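Local structure of beta-1,4-galactanase (1HJQ) at residues D115-F120 / I125-V130; W162-S167 / P171-M176; A271-Y276 / Q321-L326; A221-L226 / I277-N282. The protein hydrolyses beta-1,4-galactosidic linkages in type I arabinogalactans, as a family 53 glycoside hydrolase of clan GH-A. All blocks are in the same frame, centred on the assembly; numbering follows the deposited sequence.

Contact 1. Residues D115-F120 / I125-V130; sequences DSMNRF and IQVDIV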
loop_
_atom_site.group_PDB
_atom_site.type_symbol
_atom_site.label_atom_id
_atom_site.label_comp_id
_atom_site.label_asym_id
_atom_site.label_seq_id
_atom_site.Cartn_x
_atom_site.Cartn_y
_atom_site.Cartn_z
ATOM N N ASP A 115 -19.670 -6.072 2.289
ATOM C CA ASP A 115 -19.663 -7.444 1.817
ATOM C C ASP A 115 -18.250 -7.984 1.675
ATOM O O ASP A 115 -17.982 -9.123 2.050
ATOM C CB ASP A 115 -20.403 -7.545 0.487
ATOM C CG ASP A 115 -21.879 -7.206 0.620
ATOM O OD1 ASP A 115 -22.312 -6.873 1.744
ATOM O OD2 ASP A 115 -22.609 -7.266 -0.397
ATOM N N SER A 116 -17.345 -7.165 1.151
ATOM C CA SER A 116 -15.964 -7.591 0.975
ATOM C C SER A 116 -15.313 -7.968 2.306
ATOM O O SER A 116 -14.696 -9.028 2.428
ATOM C CB SER A 116 -15.145 -6.492 0.303
ATOM O OG SER A 116 -15.541 -6.289 -1.039
ATOM N N MET A 117 -15.432 -7.097 3.300
ATOM C CA MET A 117 -14.842 -7.384 4.598
ATOM C C MET A 117 -15.480 -8.626 5.210
ATOM O O MET A 117 -14.793 -9.473 5.784
ATOM C CB MET A 117 -15.003 -6.183 5.522
ATOM C CG MET A 117 -14.168 -4.975 5.106
ATOM S SD MET A 117 -12.385 -5.164 5.403
ATOM C CE MET A 117 -11.874 -6.019 3.906
ATOM N N ASN A 118 -16.796 -8.747 5.074
ATOM C CA ASN A 118 -17.493 -9.906 5.616
ATOM C C ASN A 118 -17.029 -11.168 4.905
ATOM O O ASN A 118 -17.123 -12.273 5.436
ATOM C CB ASN A 118 -19.009 -9.749 5.474
ATOM C CG ASN A 118 -19.608 -8.907 6.578
ATOM O OD1 ASN A 118 -19.229 -9.035 7.740
ATOM N ND2 ASN A 118 -20.561 -8.049 6.226
ATOM N N ARG A 119 -16.518 -10.996 3.696
ATOM C CA ARG A 119 -16.034 -12.125 2.923
ATOM C C ARG A 119 -14.842 -12.747 3.654
ATOM O O ARG A 119 -14.714 -13.971 3.733
ATOM C CB ARG A 119 -15.629 -11.654 1.535
ATOM C CG ARG A 119 -15.429 -12.767 0.554
ATOM C CD ARG A 119 -16.725 -13.487 0.241
ATOM N NE ARG A 119 -16.452 -14.646 -0.601
ATOM C CZ ARG A 119 -16.093 -14.581 -1.881
ATOM N NH1 ARG A 119 -15.972 -13.408 -2.488
ATOM N NH2 ARG A 119 -15.826 -15.698 -2.546
ATOM N N PHE A 120 -13.974 -11.897 4.196
ATOM C CA PHE A 120 -12.816 -12.375 4.941
ATOM C C PHE A 120 -13.255 -12.914 6.302
ATOM O O PHE A 120 -12.784 -13.960 6.747
ATOM C CB PHE A 120 -11.795 -11.251 5.143
ATOM C CG PHE A 120 -11.025 -10.907 3.908
ATOM C CD1 PHE A 120 -11.443 -9.878 3.072
ATOM C CD2 PHE A 120 -9.894 -11.634 3.562
ATOM C CE1 PHE A 120 -10.746 -9.579 1.905
ATOM C CE2 PHE A 120 -9.190 -11.344 2.397
ATOM C CZ PHE A 120 -9.616 -10.317 1.569
ATOM N N ILE A 125 -10.588 -15.298 7.987
ATOM C CA ILE A 125 -9.347 -14.574 7.731
ATOM C C ILE A 125 -9.383 -13.268 8.519
ATOM O O ILE A 125 -10.378 -12.554 8.487
ATOM C CB ILE A 125 -9.210 -14.199 6.232
ATOM C CG1 ILE A 125 -9.290 -15.452 5.346
ATOM C CG2 ILE A 125 -7.917 -13.425 6.011
ATOM C CD1 ILE A 125 -8.110 -16.375 5.459
ATOM N N GLN A 126 -8.309 -12.946 9.224
ATOM C CA GLN A 126 -8.288 -11.701 9.970
ATOM C C GLN A 126 -7.586 -10.604 9.174
ATOM O O GLN A 126 -6.428 -10.758 8.779
ATOM C CB GLN A 126 -7.585 -11.881 11.316
ATOM C CG GLN A 126 -7.481 -10.596 12.140
ATOM C CD GLN A 126 -8.839 -9.940 12.399
ATOM O OE1 GLN A 126 -9.749 -10.559 12.967
ATOM N NE2 GLN A 126 -8.978 -8.680 11.985
ATOM N N VAL A 127 -8.305 -9.508 8.935
ATOM C CA VAL A 127 -7.768 -8.359 8.219
ATOM C C VAL A 127 -7.243 -7.421 9.299
ATOM O O VAL A 127 -7.984 -7.032 10.196
ATOM C CB VAL A 127 -8.868 -7.627 7.415
ATOM C CG1 VAL A 127 -8.258 -6.486 6.623
ATOM C CG2 VAL A 127 -9.577 -8.596 6.488
ATOM N N ASP A 128 -5.969 -7.057 9.214
ATOM C CA ASP A 128 -5.356 -6.184 10.209
ATOM C C ASP A 128 -5.361 -4.702 9.851
ATOM O O ASP A 128 -5.518 -3.849 10.727
ATOM C CB ASP A 128 -3.943 -6.675 10.477
ATOM C CG ASP A 128 -3.934 -8.090 11.005
ATOM O OD1 ASP A 128 -4.405 -8.281 12.144
ATOM O OD2 ASP A 128 -3.489 -9.011 10.284
ATOM N N ILE A 129 -5.179 -4.401 8.568
ATOM C CA ILE A 129 -5.210 -3.024 8.093
ATOM C C ILE A 129 -6.018 -2.984 6.802
ATOM O O ILE A 129 -5.944 -3.908 5.991
ATOM C CB ILE A 129 -3.812 -2.480 7.773
ATOM C CG1 ILE A 129 -2.967 -2.406 9.039
ATOM C CG2 ILE A 129 -3.930 -1.098 7.158
ATOM C CD1 ILE A 129 -1.555 -1.939 8.779
ATOM N N VAL A 130 -6.788 -1.915 6.623
ATOM C CA VAL A 130 -7.595 -1.729 5.422
ATOM C C VAL A 130 -7.477 -0.283 4.969
ATOM O O VAL A 130 -7.778 0.635 5.734
ATOM C CB VAL A 130 -9.102 -1.982 5.669
ATOM C CG1 VAL A 130 -9.852 -1.952 4.348
ATOM C CG2 VAL A 130 -9.310 -3.305 6.354
#
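Phe120 lays its CB and the root of its ring against one methyl of Val127: CG2 sits 3.7 Å from Phe120 CB and stays close to CG, the two side chains crossing at about a right angle. Val127 CG2 approaches the ring obliquely. Ile125 comes in differently, at the ring's edge and near its plane, with its CG2 3.6 Å from Phe120 CD2. With CG anti to its carbonyl carbon (chi1 -74°), Phe120 holds the ring beside the backbone N, where both residues can reach it. Although Ile125 starts out toward the helix, the end of its CG1 branch turns off; CB and the branch methyl CG2 do the touching.

One turn earlier on the helix, Met117 is bent at chi2 and chi3, which carries its sulfur to the start of the strand. SD meets Val130 CG2 tip to tip at 3.7 Å, while Met117 CE lies more loosely by Val127 CG2 at 4.3 Å.

The backbone closes the turn between helix and loop, where Ile125 N donates to Phe120 O over 2.9 Å. Around the contact, Ala66 of helix 59-71 touches both Phe120 and Ile125, and Ile78 of strand 75-80 touches Phe120 and Val127, so the helix 102-123 packs on the barrel wall through this cluster. All five touching residues are buried; apart from one backbone bond the join is hydrocarbon and thioether, which implies that the helix is held to the connecting loop and the start of strand 129-132 chiefly by the exclusion of water.

Contact 2. Residues W162-S167 / P171-M176; sequences WGVKDS and PKPKIM
Lys172 opens the contact from the second segment, pointing its CB at the end of helix 150-165. A bend at chi2 (-75°) followed by an extended tail takes its chain to the carbonyls there. Between its NZ and Lys165 O, 2.7 Å apart, there is a doubtful hydrogen bond, since NZ sits too close to a neighbour in the model. If the ammonium does lie there, its positive charge would probably suit the C-terminal end of a helix. The neighbouring carbonyl, Val164 O, is taken by Ser167, accepting from both its backbone N and its OG, the latter at 2.8 Å, and so holds the chain turning off the helix.

Pro173 follows with the corner of its ring. CG lies 3.7 Å from Val164 CG1, the two side chains crossing obliquely.

At Ile175 the strand has begun, and this side chain again points to the helix. Its CG1 meets Val164 CG1 at 4.1 Å, while CD1 fits crosswise against the Lys165 chain, 3.9 Å from CE. Lys165 in turn lays CD over one face of Trp162.

The whole contact is a helix-to-strand connection of the beta/alpha (TIM) barrel, the C-terminal end of helix 150-165 returning to the next parallel strand, 174-179. Strand 129-132 borders Pro173 and Ile175 through Val130 and Ile132, and helix 102-123 meets Val164 through Thr113 and Ser167 through Met117.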
loop_
_atom_site.group_PDB
_atom_site.type_symbol
_atom_site.label_atom_id
_atom_site.label_comp_id
_atom_site.label_asym_id
_atom_site.label_seq_id
_atom_site.Cartn_x
_atom_site.Cartn_y
_atom_site.Cartn_z
ATOM N N TRP A 162 -17.316 2.887 7.405
ATOM C CA TRP A 162 -18.343 2.149 8.114
ATOM C C TRP A 162 -18.668 0.796 7.528
ATOM O O TRP A 162 -19.191 -0.072 8.227
ATOM C CB TRP A 162 -19.603 3.001 8.266
ATOM C CG TRP A 162 -19.431 3.940 9.390
ATOM C CD1 TRP A 162 -18.755 5.131 9.372
ATOM C CD2 TRP A 162 -19.767 3.692 10.757
ATOM N NE1 TRP A 162 -18.642 5.633 10.647
ATOM C CE2 TRP A 162 -19.254 4.769 11.517
ATOM C CE3 TRP A 162 -20.445 2.659 11.417
ATOM C CZ2 TRP A 162 -19.398 4.842 12.907
ATOM C CZ3 TRP A 162 -20.588 2.732 12.805
ATOM C CH2 TRP A 162 -20.065 3.818 13.531
ATOM N N GLY A 163 -18.360 0.606 6.252
ATOM C CA GLY A 163 -18.600 -0.691 5.660
ATOM C C GLY A 163 -17.691 -1.639 6.425
ATOM O O GLY A 163 -18.002 -2.813 6.634
ATOM N N VAL A 164 -16.553 -1.107 6.860
ATOM C CA VAL A 164 -15.586 -1.884 7.619
ATOM C C VAL A 164 -16.088 -2.022 9.048
ATOM O O VAL A 164 -16.111 -3.112 9.613
ATOM C CB VAL A 164 -14.207 -1.187 7.654
ATOM C CG1 VAL A 164 -13.216 -2.029 8.447
ATOM C CG2 VAL A 164 -13.707 -0.950 6.239
ATOM N N LYS A 165 -16.504 -0.909 9.628
ATOM C CA LYS A 165 -16.974 -0.934 10.995
ATOM C C LYS A 165 -18.164 -1.853 11.224
ATOM O O LYS A 165 -18.212 -2.546 12.236
ATOM C CB LYS A 165 -17.292 0.482 11.464
ATOM C CG LYS A 165 -16.063 1.380 11.551
ATOM C CD LYS A 165 -16.434 2.789 12.025
ATOM C CE LYS A 165 -15.206 3.674 12.129
ATOM N NZ LYS A 165 -14.225 3.107 13.103
ATOM N N ASP A 166 -19.111 -1.878 10.290
ATOM C CA ASP A 166 -20.292 -2.730 10.435
ATOM C C ASP A 166 -20.113 -4.190 10.005
ATOM O O ASP A 166 -21.079 -4.947 10.004
ATOM C CB ASP A 166 -21.477 -2.162 9.645
ATOM C CG ASP A 166 -21.983 -0.847 10.195
ATOM O OD1 ASP A 166 -21.742 -0.554 11.384
ATOM O OD2 ASP A 166 -22.646 -0.111 9.432
ATOM N N SER A 167 -18.904 -4.598 9.637
ATOM C CA SER A 167 -18.693 -5.976 9.198
ATOM C C SER A 167 -18.520 -6.946 10.366
ATOM O O SER A 167 -18.412 -6.536 11.517
ATOM C CB SER A 167 -17.464 -6.059 8.297
ATOM O OG SER A 167 -16.277 -5.846 9.042
ATOM N N PRO A 171 -11.052 -8.930 15.666
ATOM C CA PRO A 171 -11.179 -7.493 15.920
ATOM C C PRO A 171 -11.257 -6.738 14.596
ATOM O O PRO A 171 -10.934 -7.293 13.549
ATOM C CB PRO A 171 -9.907 -7.170 16.693
ATOM C CG PRO A 171 -8.913 -8.102 16.067
ATOM C CD PRO A 171 -9.694 -9.404 15.992
ATOM N N LYS A 172 -11.699 -5.483 14.650
ATOM C CA LYS A 172 -11.803 -4.659 13.457
ATOM C C LYS A 172 -10.408 -4.174 13.076
ATOM O O LYS A 172 -9.606 -3.833 13.946
ATOM C CB LYS A 172 -12.688 -3.440 13.718
ATOM C CG LYS A 172 -14.035 -3.750 14.329
ATOM C CD LYS A 172 -15.010 -4.334 13.329
ATOM C CE LYS A 172 -16.361 -4.543 13.998
ATOM N NZ LYS A 172 -17.415 -4.990 13.050
ATOM N N PRO A 173 -10.102 -4.140 11.770
ATOM C CA PRO A 173 -8.799 -3.689 11.288
ATOM C C PRO A 173 -8.684 -2.178 11.400
ATOM O O PRO A 173 -9.685 -1.477 11.472
ATOM C CB PRO A 173 -8.805 -4.139 9.834
ATOM C CG PRO A 173 -10.232 -3.951 9.459
ATOM C CD PRO A 173 -10.942 -4.575 10.642
ATOM N N LYS A 174 -7.454 -1.686 11.427
ATOM C CA LYS A 174 -7.220 -0.260 11.496
ATOM C C LYS A 174 -7.580 0.283 10.126
ATOM O O LYS A 174 -7.156 -0.251 9.104
ATOM C CB LYS A 174 -5.752 0.017 11.811
ATOM C CG LYS A 174 -5.320 -0.577 13.133
ATOM C CD LYS A 174 -3.912 -0.179 13.516
ATOM C CE LYS A 174 -3.594 -0.663 14.918
ATOM N NZ LYS A 174 -2.334 -0.064 15.424
ATOM N N ILE A 175 -8.383 1.332 10.102
ATOM C CA ILE A 175 -8.793 1.918 8.841
ATOM C C ILE A 175 -7.763 2.958 8.437
ATOM O O ILE A 175 -7.419 3.841 9.220
ATOM C CB ILE A 175 -10.188 2.538 8.970
ATOM C CG1 ILE A 175 -11.174 1.449 9.412
ATOM C CG2 ILE A 175 -10.606 3.151 7.642
ATOM C CD1 ILE A 175 -12.545 1.959 9.825
ATOM N N MET A 176 -7.273 2.837 7.209
ATOM C CA MET A 176 -6.244 3.729 6.702
ATOM C C MET A 176 -6.632 4.528 5.458
ATOM O O MET A 176 -7.360 4.045 4.596
ATOM C CB MET A 176 -4.980 2.913 6.385
ATOM C CG MET A 176 -3.891 3.695 5.670
ATOM S SD MET A 176 -2.678 2.638 4.875
ATOM C CE MET A 176 -1.803 1.973 6.314
#

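Contact 3. Residues A271-Y276 / Q321-L326; sequences AGQTQY and QALSSL
This is a small, mainly polar contact between helix 270-286 and the loop and 3-10 turn that lead to the short C-terminal helix 328-331, on the outside of the barrel. Ser325 is its hub. Its OG donates to Gln273 OE1 over 2.9 Å; the C=O...O angle is 144° and the hydroxyl is tilted 30° from the plane of the carbonyl. Rotamer and reach bring the groups together: Ser325 places OG between its backbone N and carbonyl carbon (chi1 56°), and Gln273, extended beyond CG, reaches out from the helix to meet it.

The other end of the Gln273 amide is engaged too. NE2 donates to the backbone oxygens of Trp248 and Thr314, so with Ser325 the amide has three partners, which together would fix its rotation, with OE1 turned to the serine. Closer to the backbone, Gln273 CB and Ser325 CB approach to 4.0 Å.

Thr274, the next residue on the helix, takes the serine from its carbon side. Its OG1 lies 3.4 Å from Ser325 CB and 3.5 Å from Ser325 CA, a packing contact; the polar partner of this hydroxyl is the carbonyl of Ala270, one turn back. Leu323 adds a looser touch, CD2 standing 4.2 Å from Gln273 OE1.

Val328 and Arg331 also reach Thr274, continuing the join along the C-terminal helix. Helix 270-286 comes between the seventh and eighth strands of the TIM barrel, and the arrangement is that of a C-terminal segment packed on an outer helix of this eightfold beta/alpha fold.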
loop_
_atom_site.group_PDB
_atom_site.type_symbol
_atom_site.label_atom_id
_atom_site.label_comp_id
_atom_site.label_asym_id
_atom_site.label_seq_id
_atom_site.Cartn_x
_atom_site.Cartn_y
_atom_site.Cartn_z
ATOM N N ALA A 271 22.811 -4.230 -1.768
ATOM C CA ALA A 271 23.334 -3.490 -0.621
ATOM C C ALA A 271 22.608 -2.161 -0.492
ATOM O O ALA A 271 22.199 -1.777 0.599
ATOM C CB ALA A 271 24.827 -3.259 -0.783
ATOM N N GLY A 272 22.444 -1.474 -1.619
ATOM C CA GLY A 272 21.761 -0.194 -1.627
ATOM C C GLY A 272 20.307 -0.289 -1.201
ATOM O O GLY A 272 19.785 0.607 -0.537
ATOM N N GLN A 273 19.640 -1.372 -1.583
ATOM C CA GLN A 273 18.249 -1.545 -1.200
ATOM C C GLN A 273 18.165 -1.634 0.317
ATOM O O GLN A 273 17.310 -1.003 0.935
ATOM C CB GLN A 273 17.665 -2.817 -1.820
ATOM C CG GLN A 273 17.523 -2.780 -3.336
ATOM C CD GLN A 273 16.804 -4.001 -3.879
ATOM O OE1 GLN A 273 17.211 -5.131 -3.630
ATOM N NE2 GLN A 273 15.732 -3.776 -4.627
ATOM N N THR A 274 19.060 -2.419 0.911
ATOM C CA THR A 274 19.096 -2.607 2.356
ATOM C C THR A 274 19.252 -1.253 3.021
ATOM O O THR A 274 18.466 -0.865 3.883
ATOM C CB THR A 274 20.282 -3.511 2.762
ATOM O OG1 THR A 274 20.187 -4.757 2.060
ATOM C CG2 THR A 274 20.263 -3.789 4.263
ATOM N N GLN A 275 20.278 -0.537 2.588
ATOM C CA GLN A 275 20.594 0.786 3.100
ATOM C C GLN A 275 19.382 1.717 3.011
ATOM O O GLN A 275 19.009 2.360 3.995
ATOM C CB GLN A 275 21.753 1.350 2.283
ATOM C CG GLN A 275 22.486 2.518 2.889
ATOM C CD GLN A 275 23.674 2.920 2.033
ATOM O OE1 GLN A 275 24.433 2.061 1.558
ATOM N NE2 GLN A 275 23.848 4.223 1.831
ATOM N N TYR A 276 18.762 1.779 1.833
ATOM C CA TYR A 276 17.610 2.647 1.626
ATOM C C TYR A 276 16.393 2.241 2.449
ATOM O O TYR A 276 15.778 3.075 3.114
ATOM C CB TYR A 276 17.216 2.681 0.144
ATOM C CG TYR A 276 16.063 3.621 -0.158
ATOM C CD1 TYR A 276 16.268 4.998 -0.307
ATOM C CD2 TYR A 276 14.767 3.133 -0.293
ATOM C CE1 TYR A 276 15.204 5.863 -0.594
ATOM C CE2 TYR A 276 13.699 3.981 -0.573
ATOM C CZ TYR A 276 13.920 5.342 -0.726
ATOM O OH TYR A 276 12.851 6.160 -1.031
ATOM N N GLN A 321 15.018 -16.078 -7.369
ATOM C CA GLN A 321 15.721 -16.348 -6.117
ATOM C C GLN A 321 15.864 -15.096 -5.267
ATOM O O GLN A 321 16.370 -14.072 -5.725
ATOM C CB GLN A 321 17.109 -16.942 -6.399
ATOM C CG GLN A 321 17.981 -17.099 -5.154
ATOM C CD GLN A 321 19.223 -17.931 -5.416
ATOM O OE1 GLN A 321 19.131 -19.061 -5.906
ATOM N NE2 GLN A 321 20.389 -17.383 -5.087
ATOM N N ALA A 322 15.431 -15.184 -4.016
ATOM C CA ALA A 322 15.499 -14.040 -3.117
ATOM C C ALA A 322 16.906 -13.494 -3.014
ATOM O O ALA A 322 17.879 -14.245 -2.927
ATOM C CB ALA A 322 14.992 -14.416 -1.738
ATOM N N LEU A 323 16.997 -12.174 -3.034
ATOM C CA LEU A 323 18.260 -11.470 -2.928
ATOM C C LEU A 323 18.568 -11.287 -1.439
ATOM O O LEU A 323 17.671 -11.358 -0.596
ATOM C CB LEU A 323 18.133 -10.113 -3.617
ATOM C CG LEU A 323 18.968 -9.789 -4.858
ATOM C CD1 LEU A 323 19.171 -11.024 -5.727
ATOM C CD2 LEU A 323 18.268 -8.671 -5.627
ATOM N N SER A 324 19.837 -11.055 -1.118
ATOM C CA SER A 324 20.251 -10.876 0.269
ATOM C C SER A 324 19.473 -9.769 0.957
ATOM O O SER A 324 19.091 -9.900 2.117
ATOM C CB SER A 324 21.741 -10.546 0.334
ATOM O OG SER A 324 22.024 -9.350 -0.373
ATOM N N SER A 325 19.248 -8.679 0.232
ATOM C CA SER A 325 18.537 -7.512 0.746
ATOM C C SER A 325 17.152 -7.783 1.328
ATOM O O SER A 325 16.647 -6.996 2.124
ATOM C CB SER A 325 18.425 -6.462 -0.358
ATOM O OG SER A 325 17.796 -7.007 -1.503
ATOM N N LEU A 326 16.534 -8.889 0.940
ATOM C CA LEU A 326 15.205 -9.211 1.444
ATOM C C LEU A 326 15.203 -9.410 2.963
ATOM O O LEU A 326 14.185 -9.192 3.624
ATOM C CB LEU A 326 14.675 -10.484 0.778
ATOM C CG LEU A 326 13.189 -10.584 0.385
ATOM C CD1 LEU A 326 12.753 -12.057 0.453
ATOM C CD2 LEU A 326 12.315 -9.738 1.305
#

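Contact 4. Residues A221-L226 / I277-N282; sequences ATLDSL and IQSVAN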
loop_
_atom_site.group_PDB
_atom_site.type_symbol
_atom_site.label_atom_id
_atom_site.label_comp_id
_atom_site.label_asym_id
_atom_site.label_seq_id
_atom_site.Cartn_x
_atom_site.Cartn_y
_atom_site.Cartn_z
ATOM N N ALA A 221 11.785 14.119 -2.878
ATOM C CA ALA A 221 11.453 13.073 -1.912
ATOM C C ALA A 221 12.590 12.759 -0.933
ATOM O O ALA A 221 13.018 11.609 -0.809
ATOM C CB ALA A 221 11.038 11.806 -2.652
ATOM N N THR A 222 13.068 13.779 -0.230
ATOM C CA THR A 222 14.150 13.597 0.731
ATOM C C THR A 222 13.650 12.911 1.997
ATOM O O THR A 222 12.492 13.071 2.392
ATOM C CB THR A 222 14.769 14.944 1.130
ATOM O OG1 THR A 222 13.784 15.743 1.787
ATOM C CG2 THR A 222 15.261 15.688 -0.099
ATOM N N LEU A 223 14.521 12.142 2.632
ATOM C CA LEU A 223 14.155 11.459 3.861
ATOM C C LEU A 223 13.705 12.489 4.895
ATOM O O LEU A 223 12.796 12.229 5.677
ATOM C CB LEU A 223 15.350 10.670 4.393
ATOM C CG LEU A 223 15.839 9.542 3.480
ATOM C CD1 LEU A 223 17.177 9.014 3.984
ATOM C CD2 LEU A 223 14.791 8.422 3.439
ATOM N N ASP A 224 14.345 13.656 4.895
ATOM C CA ASP A 224 14.012 14.727 5.829
ATOM C C ASP A 224 12.582 15.222 5.647
ATOM O O ASP A 224 11.856 15.404 6.623
ATOM C CB ASP A 224 14.973 15.905 5.656
ATOM C CG ASP A 224 16.238 15.764 6.486
ATOM O OD1 ASP A 224 16.421 14.730 7.164
ATOM O OD2 ASP A 224 17.060 16.702 6.462
ATOM N N SER A 225 12.189 15.458 4.396
ATOM C CA SER A 225 10.840 15.925 4.095
ATOM C C SER A 225 9.811 14.907 4.568
ATOM O O SER A 225 8.788 15.273 5.137
ATOM C CB SER A 225 10.675 16.164 2.598
ATOM O OG SER A 225 11.455 17.262 2.171
ATOM N N LEU A 226 10.074 13.628 4.319
ATOM C CA LEU A 226 9.160 12.583 4.762
ATOM C C LEU A 226 9.113 12.674 6.285
ATOM O O LEU A 226 8.045 12.652 6.899
ATOM C CB LEU A 226 9.669 11.201 4.336
ATOM C CG LEU A 226 8.918 9.995 4.907
ATOM C CD1 LEU A 226 7.470 10.016 4.445
ATOM C CD2 LEU A 226 9.596 8.711 4.463
ATOM N N ILE A 277 16.035 0.965 2.391
ATOM C CA ILE A 277 14.881 0.478 3.128
ATOM C C ILE A 277 15.069 0.718 4.613
ATOM O O ILE A 277 14.120 1.031 5.324
ATOM C CB ILE A 277 14.649 -1.027 2.874
ATOM C CG1 ILE A 277 14.322 -1.249 1.395
ATOM C CG2 ILE A 277 13.510 -1.541 3.756
ATOM C CD1 ILE A 277 14.228 -2.701 0.998
ATOM N N GLN A 278 16.303 0.590 5.077
ATOM C CA GLN A 278 16.594 0.795 6.484
ATOM C C GLN A 278 16.514 2.273 6.863
ATOM O O GLN A 278 16.020 2.611 7.936
ATOM C CB GLN A 278 17.973 0.214 6.819
ATOM C CG GLN A 278 18.340 0.244 8.296
ATOM C CD GLN A 278 19.046 -1.028 8.749
ATOM O OE1 GLN A 278 19.955 -1.533 8.070
ATOM N NE2 GLN A 278 18.636 -1.551 9.907
ATOM N N SER A 279 16.991 3.149 5.983
ATOM C CA SER A 279 16.942 4.588 6.239
ATOM C C SER A 279 15.492 5.050 6.347
ATOM O O SER A 279 15.140 5.838 7.229
ATOM C CB SER A 279 17.606 5.363 5.105
ATOM O OG SER A 279 18.965 5.019 4.976
ATOM N N VAL A 280 14.658 4.554 5.435
ATOM C CA VAL A 280 13.247 4.903 5.414
ATOM C C VAL A 280 12.576 4.399 6.684
ATOM O O VAL A 280 11.708 5.067 7.247
ATOM C CB VAL A 280 12.556 4.296 4.178
ATOM C CG1 VAL A 280 11.068 4.618 4.191
ATOM C CG2 VAL A 280 13.206 4.837 2.922
ATOM N N ALA A 281 12.986 3.220 7.140
ATOM C CA ALA A 281 12.428 2.651 8.361
ATOM C C ALA A 281 12.793 3.550 9.541
ATOM O O ALA A 281 11.960 3.829 10.405
ATOM C CB ALA A 281 12.966 1.236 8.587
ATOM N N ASN A 282 14.038 4.012 9.567
ATOM C CA ASN A 282 14.487 4.886 10.642
ATOM C C ASN A 282 13.634 6.137 10.705
ATOM O O ASN A 282 13.280 6.587 11.794
ATOM C CB ASN A 282 15.949 5.282 10.453
ATOM C CG ASN A 282 16.879 4.090 10.486
ATOM O OD1 ASN A 282 16.710 3.183 11.308
ATOM N ND2 ASN A 282 17.875 4.083 9.597
#
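Leu223 sets out from CB toward helix 270-286. Its CG stands anti to the carbonyl carbon (chi1 -63°), and beyond it the two methyls part to different residues. CD1 comes to 3.8 Å from Ser279 CB, touching the carbon of that serine; the hydroxyl of Ser279 is spent on its own helix, donating to the backbone oxygen of Gln275. CD2 goes instead to Val280, meeting CG2 at 4.0 Å, with the leucine lying across the valine. The tip of Leu223 thus straddles two consecutive residues of the facing helix.

Leu226, nearly one turn further along, also points at this helix. It supplies a looser touch, with CD2 4.4 Å from Val280 CG1, so that each of the two valine methyls serves a different leucine. Val283 of helix 270-286 touches both leucines as well and extends the apolar seam, while Val280 also packs on Leu293 of strand 290-296.

The leucines come from the first turn of helix 223-237, whose start is capped. Thr222 is its N-cap: Ser225 N donates to Thr222 OG1 over 3.1 Å at an N-H...O angle of 156°. Leu223 N is taken up by the carboxylate of Asp262, a second acceptor at this helix start.

At its closest CA pair, Leu223 and Val280, the backbones are 6.8 Å apart. Light apolar packing between successive outer helices, here the helices before and after strand 240-245 in the chain, the strand that ends at the probable nucleophile Glu245, is the pattern of the TIM barrel.

All four contacts belong to one eight-stranded TIM barrel. Contacts 1 and 2 come first along the chain, in series, each joining an outer helix to the strand that follows it. Their centres are 8 Å apart and they touch, since strands 129-132 and 174-179 are neighbours in the sheet. Contacts 3 and 4 share helix 270-286, their segments alternate along the chain, and their centres lie 16 Å apart. Contact 4 lies across the chain's centre from contact 1, about 30 Å away between centres, and contact 3 likewise from contact 2, about 34 Å away. Together they tie helices to the barrel, to each other and to the C-terminal segment.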